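Local structure of excinuclease ABC, subunit A. (Deinococcus radiodurans, 2VF7) at residues 61-64 / 65-69. The protein binds DNA and zinc and hydrolyses ATP as a UvrA-type ABC protein, probably recognising damaged DNA for excision repair. The protein carries 1 engineered substitution. Residues are numbered along the deposited sequence; the frame is centred on the assembly and turned at random.
Sequences AQRR and YLESV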
ATOM      1  N   ALA A  61      -8.795  11.768   8.951  1.00 56.80           N
ATOM      2  CA  ALA A  61      -9.315  10.421   9.210  1.00 57.29           C
ATOM      3  C   ALA A  61      -8.577   9.295   8.482  1.00 57.84           C
ATOM      4  O   ALA A  61      -8.432   8.203   9.034  1.00 58.40           O
ATOM      5  CB  ALA A  61     -10.797  10.357   8.898  1.00 57.15           C
ATOM      6  N   GLN A  62      -8.132   9.544   7.248  1.00 58.36           N
ATOM      7  CA  GLN A  62      -7.389   8.529   6.469  1.00 58.82           C
ATOM      8  C   GLN A  62      -5.934   8.406   6.833  1.00 59.10           C
ATOM      9  O   GLN A  62      -5.411   7.303   6.911  1.00 60.02           O
ATOM     10  CB  GLN A  62      -7.497   8.760   4.963  1.00 58.68           C
ATOM     11  CG  GLN A  62      -8.675   8.044   4.338  1.00 60.17           C
ATOM     12  CD  GLN A  62      -8.332   7.314   3.040  1.00 62.44           C
ATOM     13  OE1 GLN A  62      -9.025   6.350   2.666  1.00 63.83           O
ATOM     14  NE2 GLN A  62      -7.269   7.760   2.347  1.00 60.10           N
ATOM     15  N   ARG A  63      -5.266   9.539   7.016  1.00 59.24           N
ATOM     16  CA  ARG A  63      -3.906   9.564   7.544  1.00 59.46           C
ATOM     17  C   ARG A  63      -3.754   8.733   8.830  1.00 58.99           C
ATOM     18  O   ARG A  63      -2.807   7.976   8.962  1.00 59.32           O
ATOM     19  CB  ARG A  63      -3.504  11.018   7.810  1.00 59.61           C
ATOM     20  CG  ARG A  63      -2.112  11.217   8.380  1.00 61.67           C
ATOM     21  CD  ARG A  63      -2.086  12.504   9.180  1.00 64.86           C
ATOM     22  NE  ARG A  63      -0.975  12.538  10.120  1.00 69.00           N
ATOM     23  CZ  ARG A  63      -1.102  12.531  11.446  1.00 71.36           C
ATOM     24  NH1 ARG A  63      -2.308  12.501  12.019  1.00 71.87           N
ATOM     25  NH2 ARG A  63      -0.011  12.567  12.205  1.00 72.40           N
ATOM     26  N   ARG A  64      -4.677   8.901   9.770  1.00 58.84           N
ATOM     27  CA  ARG A  64      -4.626   8.230  11.074  1.00 59.03           C
ATOM     28  C   ARG A  64      -4.747   6.719  10.948  1.00 59.16           C
ATOM     29  O   ARG A  64      -3.958   5.971  11.531  1.00 58.59           O
ATOM     30  CB  ARG A  64      -5.752   8.729  11.980  1.00 58.50           C
ATOM     31  CG  ARG A  64      -5.572  10.139  12.462  1.00 59.35           C
ATOM     32  CD  ARG A  64      -6.704  10.538  13.376  1.00 58.95           C
ATOM     33  NE  ARG A  64      -6.461  11.852  13.947  1.00 58.76           N
ATOM     34  CZ  ARG A  64      -7.364  12.530  14.641  1.00 60.22           C
ATOM     35  NH1 ARG A  64      -8.568  12.003  14.856  1.00 59.38           N
ATOM     36  NH2 ARG A  64      -7.064  13.732  15.124  1.00 60.85           N
ATOM     37  N   TYR A  65      -5.750   6.289  10.187  1.00 59.75           N
ATOM     38  CA  TYR A  65      -5.993   4.874   9.965  1.00 60.49           C
ATOM     39  C   TYR A  65      -4.783   4.188   9.344  1.00 60.52           C
ATOM     40  O   TYR A  65      -4.277   3.201   9.902  1.00 60.92           O
ATOM     41  CB  TYR A  65      -7.285   4.640   9.152  1.00 61.22           C
ATOM     42  CG  TYR A  65      -7.695   3.182   9.093  1.00 62.49           C
ATOM     43  CD1 TYR A  65      -8.303   2.552  10.188  1.00 63.08           C
ATOM     44  CD2 TYR A  65      -7.439   2.416   7.955  1.00 64.05           C
ATOM     45  CE1 TYR A  65      -8.655   1.203  10.135  1.00 61.67           C
ATOM     46  CE2 TYR A  65      -7.781   1.067   7.898  1.00 63.00           C
ATOM     47  CZ  TYR A  65      -8.391   0.475   8.985  1.00 62.41           C
ATOM     48  OH  TYR A  65      -8.735  -0.853   8.892  1.00 63.16           O
ATOM     49  N   LEU A  66      -4.295   4.720   8.223  1.00 60.39           N
ATOM     50  CA  LEU A  66      -3.202   4.069   7.482  1.00 60.08           C
ATOM     51  C   LEU A  66      -1.877   4.024   8.230  1.00 59.82           C
ATOM     52  O   LEU A  66      -1.074   3.136   7.999  1.00 59.98           O
ATOM     53  CB  LEU A  66      -3.016   4.690   6.095  1.00 60.02           C
ATOM     54  CG  LEU A  66      -4.160   4.522   5.091  1.00 60.61           C
ATOM     55  CD1 LEU A  66      -4.092   5.628   4.032  1.00 61.79           C
ATOM     56  CD2 LEU A  66      -4.167   3.136   4.441  1.00 60.14           C
ATOM     57  N   GLU A  67      -1.653   4.983   9.120  1.00 59.83           N
ATOM     58  CA  GLU A  67      -0.459   4.993   9.965  1.00 59.90           C
ATOM     59  C   GLU A  67      -0.559   3.994  11.122  1.00 59.82           C
ATOM     60  O   GLU A  67       0.438   3.624  11.735  1.00 59.88           O
ATOM     61  CB  GLU A  67      -0.238   6.380  10.536  1.00 60.00           C
ATOM     62  CG  GLU A  67       0.186   7.437   9.536  1.00 61.58           C
ATOM     63  CD  GLU A  67       0.697   8.689  10.229  1.00 64.10           C
ATOM     64  OE1 GLU A  67       0.928   8.643  11.466  1.00 65.86           O
ATOM     65  OE2 GLU A  67       0.870   9.718   9.542  1.00 65.31           O
ATOM     66  N   SER A  68      -1.773   3.578  11.430  1.00 59.77           N
ATOM     67  CA  SER A  68      -1.996   2.561  12.425  1.00 59.90           C
ATOM     68  C   SER A  68      -1.919   1.174  11.823  1.00 60.34           C
ATOM     69  O   SER A  68      -1.435   0.255  12.484  1.00 60.79           O
ATOM     70  CB  SER A  68      -3.347   2.766  13.083  1.00 59.84           C
ATOM     71  OG  SER A  68      -3.310   3.919  13.890  1.00 60.04           O
ATOM     72  N   VAL A  69      -2.384   1.006  10.585  1.00 60.81           N
ATOM     73  CA  VAL A  69      -2.286  -0.305   9.928  1.00 61.28           C
ATOM     74  C   VAL A  69      -0.892  -0.563   9.341  1.00 62.07           C
ATOM     75  O   VAL A  69      -0.418  -1.709   9.341  1.00 62.54           O
ATOM     76  CB  VAL A  69      -3.423  -0.586   8.900  1.00 61.08           C
ATOM     77  CG1 VAL A  69      -4.786  -0.418   9.553  1.00 60.91           C
ATOM     78  CG2 VAL A  69      -3.311   0.286   7.675  1.00 61.28           C
TER
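Glu67 reaches back along the helix to Arg63, one turn earlier. Its CB lies 3.4 Å from Arg63 O, which accepts the hydrogen bond from Glu67 N. With chi1 at -70°, CG stands beside the backbone N, and so near the oxygen that N bonds to. Extended beyond CG, the chain carries the carboxylate to the arginine. Glu67 OE2 comes nearest Arg63 at NE, 3.4 Å away, and lies almost as close to Arg63 CG. The NE contact is a salt bridge of charges alone: OE2 lies well out of the guanidinium plane, and the two planes are 72° apart. OE1 lies over one guanidinium face. Without the guanidinium, as with an alanine at Arg63, the Glu67 carboxylate would probably lose its nearest positive charge here and turn more freely.

This i to i+4 pair lies on the last two turns of helix 49-69, which starts at the Walker A lysine of the first ADP site. Leu66 N hydrogen-bonds to Gln62 O at 3.1 Å, nearly straight at 173°. Leu66 CB, CG and CD1 all touch that oxygen, CD1 at 3.6 Å. Ser68 OG donates to Arg64 O at 3.2 Å, and Ser68 N adds a weak bond. Arg64 NE is salt-bridged to Glu60, and Arg64 NH2 hydrogen-bonds to Ile88 O. Val69 CG1 sits above one face of the Tyr65 ring, toward its rim; the ring also meets Tyr65 of the second subunit.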